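Local coordinates for protein similar to N-acetyltransferase (Staphylococcus aureus subsp. aureus, PDB 4MBU) that probably transfers an acetyl group from acetyl-coenzyme A to an amine substrate, as other Gcn5-related N-acetyltransferases do, at residues A[11-14]-A[15-18]. Numbering follows the deposited sequence.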
ATOM      1  N   GLU A  11      30.288  10.657  22.321  1.00 28.88           N
ATOM      2  CA  GLU A  11      31.388  10.379  21.399  1.00 31.96           C
ATOM      3  C   GLU A  11      30.928   9.743  20.082  1.00 32.46           C
ATOM      4  O   GLU A  11      31.721   9.611  19.147  1.00 36.33           O
ATOM      5  CB  GLU A  11      32.457   9.496  22.064  1.00 34.84           C
ATOM      6  CG  GLU A  11      31.999   8.754  23.325  1.00 41.34           C
ATOM      7  CD  GLU A  11      31.952   9.647  24.561  1.00 43.32           C
ATOM      8  OE1 GLU A  11      31.047   9.450  25.402  1.00 38.26           O
ATOM      9  OE2 GLU A  11      32.821  10.541  24.692  1.00 44.89           O
ATOM     10  N   ASP A  12      29.655   9.362  20.006  1.00 22.63           N
ATOM     11  CA  ASP A  12      29.104   8.794  18.780  1.00 23.58           C
ATOM     12  C   ASP A  12      28.552   9.875  17.835  1.00 21.81           C
ATOM     13  O   ASP A  12      28.404   9.645  16.629  1.00 22.04           O
ATOM     14  CB  ASP A  12      27.994   7.794  19.122  1.00 22.61           C
ATOM     15  CG  ASP A  12      28.490   6.619  19.948  1.00 23.90           C
ATOM     16  OD1 ASP A  12      29.657   6.205  19.780  1.00 24.43           O
ATOM     17  OD2 ASP A  12      27.697   6.102  20.766  1.00 26.46           O
ATOM     18  N   LEU A  13      28.267  11.052  18.392  1.00 22.52           N
ATOM     19  CA  LEU A  13      27.477  12.065  17.685  1.00 22.61           C
ATOM     20  C   LEU A  13      28.022  12.454  16.304  1.00 23.25           C
ATOM     21  O   LEU A  13      27.267  12.539  15.323  1.00 23.68           O
ATOM     22  CB  LEU A  13      27.239  13.294  18.576  1.00 19.43           C
ATOM     23  CG  LEU A  13      26.330  13.017  19.780  1.00 20.78           C
ATOM     24  CD1 LEU A  13      26.117  14.260  20.616  1.00 22.75           C
ATOM     25  CD2 LEU A  13      24.974  12.463  19.345  1.00 18.26           C
ATOM     26  N   ASN A  14      29.332  12.649  16.207  1.00 24.44           N
ATOM     27  CA  ASN A  14      29.918  13.013  14.921  1.00 26.83           C
ATOM     28  C   ASN A  14      29.568  11.976  13.861  1.00 24.02           C
ATOM     29  O   ASN A  14      29.048  12.332  12.795  1.00 22.31           O
ATOM     30  CB  ASN A  14      31.426  13.223  15.036  1.00 30.37           C
ATOM     31  CG  ASN A  14      31.770  14.537  15.705  1.00 37.41           C
ATOM     32  OD1 ASN A  14      32.088  14.579  16.891  1.00 43.56           O
ATOM     33  ND2 ASN A  14      31.690  15.624  14.947  1.00 39.90           N
ATOM     34  N   ALA A  15      29.772  10.697  14.191  1.00 18.20           N
ATOM     35  CA  ALA A  15      29.439   9.613  13.261  1.00 15.88           C
ATOM     36  C   ALA A  15      27.959   9.708  12.931  1.00 13.83           C
ATOM     37  O   ALA A  15      27.562   9.729  11.755  1.00 18.24           O
ATOM     38  CB  ALA A  15      29.761   8.266  13.884  1.00 17.23           C
ATOM     39  N   ILE A  16      27.148   9.850  13.979  1.00 16.85           N
ATOM     40  CA  ILE A  16      25.701   9.926  13.803  1.00 19.99           C
ATOM     41  C   ILE A  16      25.402  11.082  12.859  1.00 20.09           C
ATOM     42  O   ILE A  16      24.682  10.912  11.862  1.00 18.16           O
ATOM     43  CB  ILE A  16      24.956  10.053  15.161  1.00 18.13           C
ATOM     44  CG1 ILE A  16      24.902   8.679  15.848  1.00 15.37           C
ATOM     45  CG2 ILE A  16      23.543  10.607  14.973  1.00 15.45           C
ATOM     46  CD1 ILE A  16      24.481   8.710  17.315  1.00 10.57           C
ATOM     47  N   LEU A  17      26.031  12.229  13.115  1.00 22.97           N
ATOM     48  CA  LEU A  17      25.758  13.416  12.306  1.00 22.89           C
ATOM     49  C   LEU A  17      25.991  13.096  10.834  1.00 23.99           C
ATOM     50  O   LEU A  17      25.119  13.349   9.991  1.00 25.98           O
ATOM     51  CB  LEU A  17      26.615  14.603  12.753  1.00 23.46           C
ATOM     52  CG  LEU A  17      26.379  15.934  12.025  1.00 22.94           C
ATOM     53  CD1 LEU A  17      24.977  16.426  12.239  1.00 18.66           C
ATOM     54  CD2 LEU A  17      27.370  16.988  12.477  1.00 24.44           C
ATOM     55  N   ALA A  18      27.126  12.462  10.540  1.00 25.23           N
ATOM     56  CA  ALA A  18      27.493  12.227   9.148  1.00 26.33           C
ATOM     57  C   ALA A  18      26.387  11.425   8.496  1.00 22.22           C
ATOM     58  O   ALA A  18      25.855  11.815   7.441  1.00 25.64           O
ATOM     59  CB  ALA A  18      28.823  11.496   9.052  1.00 24.58           C
TER
HETATM   60  O   HOH W   1      31.397   9.962  16.347  1.00 23.17           O
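Ile-16 packs back on Asp-12 and Leu-13, four and three residues earlier, near the start of helix 13-26. Its CB lies 3.4 Å from Leu-13 O. With CG1 anti to its own carbonyl carbon (chi1 -77°), the longer branch is directed back along the helix, where it passes 3.7 Å from Asp-12 O. The extended second torsion, 167°, brings the terminal CD1 within 4.1 Å of the Asp-12 CB methylene. Leu-13 CD2 is 4.3 Å from the same CD1, an apolar contact. Farther out, the side chain meets Val-57 and Phe-67 of the central sheet and Arg-41 of helix 38-50, as befits the first helix of the GNAT fold, which follows strand 3-7.

Alpha-helical bonding rests on two backbone pairs: Ile-16 N donates to Asp-12 O at 2.9 Å with an N-H...O angle of 169°, and Ala-18 N donates to Asn-14 O, likewise four residues back. The Leu-17 N to Leu-13 O length, 2.5 Å, is doubtful. One water bridges the first turn, accepting from Ala-15 N at 2.8 Å and donating to Glu-11 O. The carboxylate of the buried Asp-12 turns away from Ile-16 and has both oxygens bonded, OD1 to Arg-6 in a salt bridge and OD2 to Lys-9 N. Asp-12 thus divides its chemistry: its CB lies beside the Ile-16 methyl, while the Arg-6 salt bridge would favour the ionised carboxylate.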